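PDB 3O6Q: stage II sporulation protein SA from Bacillus subtilis, which acts as the toxin of a type II toxin-antitoxin system, killing the cell when expressed without its cognate antitoxin SpoIISB. Local coordinates for residues M63-S68 and S128-F133; Y72-Q75 and D79-T82; V109-T114 and L137-T142. All blocks are in the same frame, centred on the assembly; numbering follows the deposited sequence.

This chain is the C-terminal part of a membrane protein, predicted to be cytoplasmic, and its antiparallel sheet has helices on both faces. Interactions 1 and 3, centres about 12 Å apart, share helix 132-148 and cross along the chain: 63-68, 109-114, 128-133, 137-142. They touch each other through V130 on V109 and L65 on F138, so the two pack against each other, and both also touch the second subunit. Interaction 2 is local, following 63-68 in sequence; it lies about 21 Å from interaction 1 and 17 Å from interaction 3, centre to centre, across the sheet. It sits on the other face, where no other chain of the assembly touches its segments.

Interaction 1: residues M63-S68 and S128-F133; sequences MNLTAS and SIVTEF
L65 and V130 make the apolar touch between 63-68 and 128-133, and the flat group nearby is the ring of F133, three residues after V130. T131 OG1 lies at its edge, in the ring plane, and the ring of Y22 from helix 7-35 stacks with it. The same T131 hydroxyl accepts the F133 backbone N-H, 3.1 Å from N to OG1 with an angle of 148° at the hydrogen, and is also hydrogen-bonded to Y22 OH. This makes T131 the N-cap of helix 132-148. D134 OD2 is hydrogen-bonded to T131 N, so two side-chain bonds tie down the start of the helix. What the contact does for the fold is to bring the loop entering this last helix up against the loop that leads into edge strand 66-71. The touch itself is narrow: L65 CD2 meets V130 CG1 at 4.1 Å, the two side chains crossing obliquely. L65 reaches over because its CG sits between the backbone N and the carbonyl carbon, chi1 70°, while V130 CG1 stands beside its own backbone N. L65 also packs on A60 and F138, and both it and V130 are buried. The outer end of the contact is polar. S128 OG and N64 O are 4.0 Å apart, and the hydroxyl of S126 bridges them by bonding to each. At the first residue of the helix, E132 OE1 is hydrogen-bonded to a polar side chain of another protein's chain, probably the antitoxin.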
loop_
_atom_site.group_PDB
_atom_site.type_symbol
_atom_site.label_atom_id
_atom_site.label_comp_id
_atom_site.label_asym_id
_atom_site.label_seq_id
_atom_site.Cartn_x
_atom_site.Cartn_y
_atom_site.Cartn_z
HETATM N N MSE A 63 -1.943 8.712 -11.096
HETATM C CA MSE A 63 -0.893 7.745 -11.150
HETATM C C MSE A 63 -0.474 7.275 -12.543
HETATM O O MSE A 63 0.407 6.397 -12.661
HETATM C CB MSE A 63 -1.312 6.500 -10.374
HETATM C CG MSE A 63 -1.231 6.587 -8.887
HETATM SE SE MSE A 63 -1.753 4.860 -8.202
HETATM C CE MSE A 63 -2.236 5.371 -6.400
ATOM N N ASN A 64 -1.031 7.808 -13.608
ATOM C CA ASN A 64 -0.493 7.391 -14.910
ATOM C C ASN A 64 -0.878 5.952 -15.271
ATOM O O ASN A 64 -0.036 5.137 -15.726
ATOM C CB ASN A 64 1.043 7.588 -14.947
ATOM C CG ASN A 64 1.443 9.079 -14.837
ATOM O OD1 ASN A 64 0.971 9.903 -15.616
ATOM N ND2 ASN A 64 2.287 9.420 -13.850
ATOM N N LEU A 65 -2.166 5.679 -15.036
ATOM C CA LEU A 65 -2.796 4.451 -15.383
ATOM C C LEU A 65 -4.314 4.688 -15.292
ATOM O O LEU A 65 -4.751 5.637 -14.650
ATOM C CB LEU A 65 -2.308 3.307 -14.456
ATOM C CG LEU A 65 -2.675 3.215 -12.962
ATOM C CD1 LEU A 65 -3.839 2.277 -12.751
ATOM C CD2 LEU A 65 -1.462 2.725 -12.135
ATOM N N THR A 66 -5.105 3.821 -15.925
ATOM C CA THR A 66 -6.560 3.916 -15.930
ATOM C C THR A 66 -7.141 2.722 -15.181
ATOM O O THR A 66 -6.753 1.606 -15.422
ATOM C CB THR A 66 -7.102 3.891 -17.373
ATOM O OG1 THR A 66 -6.410 4.856 -18.163
ATOM C CG2 THR A 66 -8.581 4.229 -17.432
ATOM N N ALA A 67 -8.093 2.980 -14.285
ATOM C CA ALA A 67 -8.832 1.933 -13.583
ATOM C C ALA A 67 -10.331 2.099 -13.860
ATOM O O ALA A 67 -10.832 3.223 -14.004
ATOM C CB ALA A 67 -8.550 1.977 -12.116
ATOM N N SER A 68 -11.029 0.966 -13.951
ATOM C CA SER A 68 -12.467 0.923 -14.203
ATOM C C SER A 68 -13.038 -0.306 -13.523
ATOM O O SER A 68 -12.318 -1.258 -13.252
ATOM C CB SER A 68 -12.771 0.809 -15.680
ATOM O OG SER A 68 -12.131 1.807 -16.428
ATOM N N SER A 128 2.544 3.122 -19.506
ATOM C CA SER A 128 3.830 2.623 -19.008
ATOM C C SER A 128 3.690 1.184 -18.529
ATOM O O SER A 128 3.892 0.279 -19.329
ATOM C CB SER A 128 4.438 3.518 -17.922
ATOM O OG SER A 128 3.543 3.739 -16.861
ATOM N N ILE A 129 3.311 0.969 -17.266
ATOM C CA ILE A 129 3.341 -0.374 -16.684
ATOM C C ILE A 129 2.308 -0.581 -15.591
ATOM O O ILE A 129 2.151 0.281 -14.745
ATOM C CB ILE A 129 4.736 -0.648 -16.107
ATOM C CG1 ILE A 129 5.677 -1.127 -17.221
ATOM C CG2 ILE A 129 4.715 -1.671 -15.063
ATOM C CD1 ILE A 129 7.157 -1.052 -16.827
ATOM N N VAL A 130 1.601 -1.708 -15.618
ATOM C CA VAL A 130 0.794 -2.157 -14.489
ATOM C C VAL A 130 1.101 -3.626 -14.187
ATOM O O VAL A 130 1.167 -4.445 -15.081
ATOM C CB VAL A 130 -0.760 -2.126 -14.700
ATOM C CG1 VAL A 130 -1.354 -0.789 -14.328
ATOM C CG2 VAL A 130 -1.147 -2.528 -16.110
ATOM N N THR A 131 1.241 -3.953 -12.909
ATOM C CA THR A 131 1.634 -5.291 -12.467
ATOM C C THR A 131 0.800 -5.693 -11.253
ATOM O O THR A 131 -0.105 -4.966 -10.835
ATOM C CB THR A 131 3.127 -5.281 -12.038
ATOM O OG1 THR A 131 3.250 -4.498 -10.844
ATOM C CG2 THR A 131 4.018 -4.694 -13.084
ATOM N N GLU A 132 1.154 -6.831 -10.653
ATOM C CA GLU A 132 0.655 -7.221 -9.342
ATOM C C GLU A 132 0.743 -6.145 -8.226
ATOM O O GLU A 132 -0.089 -6.139 -7.332
ATOM C CB GLU A 132 1.324 -8.503 -8.899
ATOM C CG GLU A 132 2.786 -8.399 -8.607
ATOM C CD GLU A 132 3.656 -8.002 -9.774
ATOM O OE1 GLU A 132 3.525 -8.528 -10.916
ATOM O OE2 GLU A 132 4.546 -7.177 -9.518
ATOM N N PHE A 133 1.716 -5.226 -8.275
ATOM C CA PHE A 133 1.766 -4.146 -7.321
ATOM C C PHE A 133 0.480 -3.360 -7.404
ATOM O O PHE A 133 -0.115 -2.944 -6.386
ATOM C CB PHE A 133 2.932 -3.201 -7.616
ATOM C CG PHE A 133 4.288 -3.680 -7.111
ATOM C CD1 PHE A 133 5.090 -4.528 -7.894
ATOM C CD2 PHE A 133 4.780 -3.241 -5.882
ATOM C CE1 PHE A 133 6.383 -4.958 -7.451
ATOM C CE2 PHE A 133 6.049 -3.657 -5.402
ATOM C CZ PHE A 133 6.864 -4.520 -6.198
#

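Interaction 2: residues Y72-Q75 and D79-T82; sequences YSTQ and DRLT
Q75 and D79 turn their polar ends to each other through their side-chain torsions: CG of Q75 points opposite its backbone N (chi1 -176°) and the chain then bends at chi2, while D79 keeps its CG beside its own N (chi1 -64°). The amide nitrogen Q75 NE2 consequently donates to D79 OD1 over a short 2.6 Å, with a bent N-H...O angle of 139°. The acceptor lies close to the amide plane of Q75, but the nitrogen comes at OD1 from well above the carboxylate plane. Alongside this bond runs the backbone bond of the first helical turn, D79 N to Q75 O at 2.8 Å and almost straight, so the two residues are joined twice, four positions apart. Q75 NE2 is gripped a second time by Q92 OE1, which helps fix how the amide is rotated. T74 is the N-cap of the helix, and its OG1 also bonds to D77 OD2; D77 OD1 in turn forms a salt bridge with R80 NH1, tying the exposed arginine back to the helix start. On the apolar side of the contact the Y72 and L81 side chains cross at about a right angle, CD1 of Y72 lying 3.7 Å from CD2 of L81. At the far end of the ring, Y72 OH is hydrogen-bonded to D96 OD2. The contact joins the loop leaving edge strand 66-71 to the helix 75-82 that follows it, with Y72 and L81 both resting on V121 of strand 118-125 and helix 88-96 closing over Y72, D79 and T82.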
loop_
_atom_site.group_PDB
_atom_site.type_symbol
_atom_site.label_atom_id
_atom_site.label_comp_id
_atom_site.label_asym_id
_atom_site.label_seq_id
_atom_site.Cartn_x
_atom_site.Cartn_y
_atom_site.Cartn_z
ATOM N N TYR A 72 -19.452 -7.865 -15.436
ATOM C CA TYR A 72 -18.984 -9.118 -15.988
ATOM C C TYR A 72 -20.036 -10.207 -15.732
ATOM O O TYR A 72 -19.731 -11.291 -15.233
ATOM C CB TYR A 72 -17.609 -9.468 -15.404
ATOM C CG TYR A 72 -16.907 -10.559 -16.190
ATOM C CD1 TYR A 72 -16.224 -10.274 -17.364
ATOM C CD2 TYR A 72 -16.946 -11.872 -15.770
ATOM C CE1 TYR A 72 -15.613 -11.275 -18.106
ATOM C CE2 TYR A 72 -16.330 -12.872 -16.496
ATOM C CZ TYR A 72 -15.664 -12.574 -17.667
ATOM O OH TYR A 72 -15.071 -13.594 -18.398
ATOM N N SER A 73 -21.277 -9.875 -16.102
ATOM C CA SER A 73 -22.438 -10.731 -15.920
ATOM C C SER A 73 -22.915 -11.361 -17.224
ATOM O O SER A 73 -22.975 -12.577 -17.365
ATOM C CB SER A 73 -23.597 -9.901 -15.360
ATOM O OG SER A 73 -23.236 -9.349 -14.137
ATOM N N THR A 74 -23.312 -10.505 -18.158
ATOM C CA THR A 74 -23.890 -10.950 -19.414
ATOM C C THR A 74 -22.755 -11.225 -20.387
ATOM O O THR A 74 -21.642 -10.707 -20.228
ATOM C CB THR A 74 -24.827 -9.890 -19.980
ATOM O OG1 THR A 74 -24.177 -8.612 -19.957
ATOM C CG2 THR A 74 -26.076 -9.806 -19.135
ATOM N N GLN A 75 -23.023 -12.076 -21.368
ATOM C CA GLN A 75 -22.022 -12.431 -22.354
ATOM C C GLN A 75 -21.577 -11.167 -23.075
ATOM O O GLN A 75 -20.422 -11.055 -23.473
ATOM C CB GLN A 75 -22.578 -13.470 -23.344
ATOM C CG GLN A 75 -21.564 -14.006 -24.387
ATOM C CD GLN A 75 -20.330 -14.697 -23.762
ATOM O OE1 GLN A 75 -20.438 -15.714 -23.058
ATOM N NE2 GLN A 75 -19.155 -14.136 -24.023
ATOM N N ASP A 79 -17.776 -10.169 -23.704
ATOM C CA ASP A 79 -17.243 -9.918 -25.052
ATOM C C ASP A 79 -16.686 -8.504 -25.189
ATOM O O ASP A 79 -15.625 -8.314 -25.788
ATOM C CB ASP A 79 -18.291 -10.177 -26.138
ATOM C CG ASP A 79 -18.729 -11.639 -26.201
ATOM O OD1 ASP A 79 -17.977 -12.498 -25.692
ATOM O OD2 ASP A 79 -19.823 -11.924 -26.749
ATOM N N ARG A 80 -17.368 -7.525 -24.605
ATOM C CA ARG A 80 -16.866 -6.163 -24.589
ATOM C C ARG A 80 -15.466 -6.165 -24.003
ATOM O O ARG A 80 -14.544 -5.589 -24.565
ATOM C CB ARG A 80 -17.744 -5.249 -23.734
ATOM C CG ARG A 80 -19.124 -4.912 -24.292
ATOM C CD ARG A 80 -20.025 -4.311 -23.232
ATOM N NE ARG A 80 -21.373 -4.066 -23.760
ATOM C CZ ARG A 80 -22.511 -4.349 -23.126
ATOM N NH1 ARG A 80 -22.523 -4.932 -21.927
ATOM N NH2 ARG A 80 -23.660 -4.061 -23.716
ATOM N N LEU A 81 -15.303 -6.823 -22.866
ATOM C CA LEU A 81 -14.020 -6.823 -22.185
ATOM C C LEU A 81 -12.940 -7.503 -23.044
ATOM O O LEU A 81 -11.913 -6.894 -23.318
ATOM C CB LEU A 81 -14.175 -7.499 -20.822
ATOM C CG LEU A 81 -13.281 -7.028 -19.693
ATOM C CD1 LEU A 81 -13.299 -5.538 -19.564
ATOM C CD2 LEU A 81 -13.816 -7.633 -18.428
ATOM N N THR A 82 -13.218 -8.721 -23.519
ATOM C CA THR A 82 -12.205 -9.607 -24.126
ATOM C C THR A 82 -11.884 -9.455 -25.636
ATOM O O THR A 82 -10.914 -10.059 -26.114
ATOM C CB THR A 82 -12.538 -11.111 -23.897
ATOM O OG1 THR A 82 -13.811 -11.419 -24.467
ATOM C CG2 THR A 82 -12.554 -11.485 -22.415
#

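Interaction 3: residues V109-T114 and L137-T142; sequences VLIPFT and LFTSLT
I111 with T139 and F113 with T142 are the pairs that join strand 108-115 to helix 132-148, both by carbon-to-carbon van der Waals contact. I111 CG2 meets the methyl CG2 of T139 at 4.3 Å. Two residues along the strand, F113 extends its ring with CG opposite the backbone N (chi1 179°) and brings CE1 to 4.2 Å from T142 CB, approaching that atom obliquely. Both strand residues point toward the helix; T142 points its CB toward the strand, while T139 offers its methyl from the flank of the helix. Around these pairs the core continues: F113 packs on I122 of the next strand, and T142 on I52 of helix 45-61.

The polar bonds run elsewhere. The hydroxyl of T139 is hydrogen-bonded to Q30 OE1 of the second subunit and also to Y135 O, one turn earlier in its own helix. Along the strand, I111 and F113 pair by backbone with I122 and Y120, and F113 and T114 also form an antiparallel ladder with a strand of another protein's chain, probably the antitoxin, which extends the sheet across the interface.

With methyl, methine and ring carbons alone meeting between strand and helix, the contact is held by burial and packing, while the T139 hydroxyl bonds outside it, toward the second subunit.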
loop_
_atom_site.group_PDB
_atom_site.type_symbol
_atom_site.label_atom_id
_atom_site.label_comp_id
_atom_site.label_asym_id
_atom_site.label_seq_id
_atom_site.Cartn_x
_atom_site.Cartn_y
_atom_site.Cartn_z
ATOM N N VAL A 109 -4.051 -5.432 -16.343
ATOM C CA VAL A 109 -4.385 -6.353 -15.274
ATOM C C VAL A 109 -5.905 -6.409 -15.187
ATOM O O VAL A 109 -6.547 -5.376 -15.125
ATOM C CB VAL A 109 -3.873 -5.850 -13.944
ATOM C CG1 VAL A 109 -3.996 -6.901 -12.911
ATOM C CG2 VAL A 109 -2.441 -5.434 -14.074
ATOM N N LEU A 110 -6.486 -7.608 -15.252
ATOM C CA LEU A 110 -7.952 -7.787 -15.104
ATOM C C LEU A 110 -8.192 -8.683 -13.904
ATOM O O LEU A 110 -7.635 -9.777 -13.800
ATOM C CB LEU A 110 -8.584 -8.390 -16.343
ATOM C CG LEU A 110 -8.318 -7.635 -17.655
ATOM C CD1 LEU A 110 -8.883 -8.473 -18.789
ATOM C CD2 LEU A 110 -8.838 -6.183 -17.657
ATOM N N ILE A 111 -9.031 -8.180 -12.990
ATOM C CA ILE A 111 -9.170 -8.713 -11.638
ATOM C C ILE A 111 -10.637 -8.992 -11.404
ATOM O O ILE A 111 -11.437 -8.060 -11.279
ATOM C CB ILE A 111 -8.695 -7.695 -10.609
ATOM C CG1 ILE A 111 -7.345 -7.092 -10.988
ATOM C CG2 ILE A 111 -8.568 -8.338 -9.245
ATOM C CD1 ILE A 111 -6.902 -5.967 -10.034
ATOM N N PRO A 112 -11.015 -10.271 -11.401
ATOM C CA PRO A 112 -12.433 -10.567 -11.157
ATOM C C PRO A 112 -12.837 -10.088 -9.772
ATOM O O PRO A 112 -12.110 -10.283 -8.804
ATOM C CB PRO A 112 -12.513 -12.105 -11.260
ATOM C CG PRO A 112 -11.355 -12.485 -12.147
ATOM C CD PRO A 112 -10.271 -11.439 -11.913
ATOM N N PHE A 113 -14.004 -9.480 -9.683
ATOM C CA PHE A 113 -14.444 -8.878 -8.455
ATOM C C PHE A 113 -15.947 -9.080 -8.307
ATOM O O PHE A 113 -16.699 -8.980 -9.281
ATOM C CB PHE A 113 -14.070 -7.395 -8.514
ATOM C CG PHE A 113 -14.486 -6.624 -7.325
ATOM C CD1 PHE A 113 -13.909 -6.868 -6.113
ATOM C CD2 PHE A 113 -15.444 -5.639 -7.429
ATOM C CE1 PHE A 113 -14.249 -6.134 -5.011
ATOM C CE2 PHE A 113 -15.824 -4.894 -6.325
ATOM C CZ PHE A 113 -15.222 -5.141 -5.108
ATOM N N THR A 114 -16.379 -9.376 -7.083
ATOM C CA THR A 114 -17.786 -9.740 -6.819
ATOM C C THR A 114 -18.387 -8.911 -5.679
ATOM O O THR A 114 -17.849 -8.903 -4.583
ATOM C CB THR A 114 -17.897 -11.235 -6.483
ATOM O OG1 THR A 114 -17.213 -11.972 -7.493
ATOM C CG2 THR A 114 -19.327 -11.700 -6.428
ATOM N N LEU A 137 -2.429 -2.578 -4.680
ATOM C CA LEU A 137 -2.895 -1.258 -4.288
ATOM C C LEU A 137 -4.370 -1.134 -4.585
ATOM O O LEU A 137 -5.148 -0.656 -3.761
ATOM C CB LEU A 137 -2.139 -0.160 -5.026
ATOM C CG LEU A 137 -0.712 0.081 -4.544
ATOM C CD1 LEU A 137 -0.013 0.995 -5.528
ATOM C CD2 LEU A 137 -0.717 0.634 -3.105
ATOM N N PHE A 138 -4.778 -1.527 -5.775
ATOM C CA PHE A 138 -6.153 -1.287 -6.110
ATOM C C PHE A 138 -7.109 -2.198 -5.383
ATOM O O PHE A 138 -8.204 -1.768 -5.062
ATOM C CB PHE A 138 -6.347 -1.233 -7.620
ATOM C CG PHE A 138 -5.877 0.094 -8.200
ATOM C CD1 PHE A 138 -6.750 1.162 -8.286
ATOM C CD2 PHE A 138 -4.564 0.303 -8.506
ATOM C CE1 PHE A 138 -6.315 2.396 -8.732
ATOM C CE2 PHE A 138 -4.126 1.542 -8.945
ATOM C CZ PHE A 138 -4.988 2.584 -9.052
ATOM N N THR A 139 -6.692 -3.437 -5.041
ATOM C CA THR A 139 -7.549 -4.271 -4.211
ATOM C C THR A 139 -7.561 -3.799 -2.756
ATOM O O THR A 139 -8.580 -3.848 -2.116
ATOM C CB THR A 139 -7.256 -5.771 -4.338
ATOM O OG1 THR A 139 -5.920 -6.097 -3.872
ATOM C CG2 THR A 139 -7.461 -6.167 -5.755
ATOM N N SER A 140 -6.436 -3.342 -2.244
ATOM C CA SER A 140 -6.404 -2.664 -0.944
ATOM C C SER A 140 -7.462 -1.613 -0.806
ATOM O O SER A 140 -8.107 -1.503 0.228
ATOM C CB SER A 140 -5.056 -1.978 -0.742
ATOM O OG SER A 140 -4.059 -2.989 -0.578
ATOM N N LEU A 141 -7.663 -0.841 -1.853
ATOM C CA LEU A 141 -8.634 0.246 -1.798
ATOM C C LEU A 141 -10.078 -0.257 -1.700
ATOM O O LEU A 141 -10.911 0.308 -1.003
ATOM C CB LEU A 141 -8.498 1.128 -3.051
ATOM C CG LEU A 141 -7.418 2.181 -3.158
ATOM C CD1 LEU A 141 -7.414 2.628 -4.628
ATOM C CD2 LEU A 141 -7.731 3.359 -2.203
ATOM N N THR A 142 -10.386 -1.297 -2.442
ATOM C CA THR A 142 -11.687 -1.957 -2.341
ATOM C C THR A 142 -11.904 -2.450 -0.924
ATOM O O THR A 142 -13.015 -2.399 -0.429
ATOM C CB THR A 142 -11.805 -3.170 -3.305
ATOM O OG1 THR A 142 -10.854 -4.170 -2.946
ATOM C CG2 THR A 142 -11.577 -2.771 -4.760
#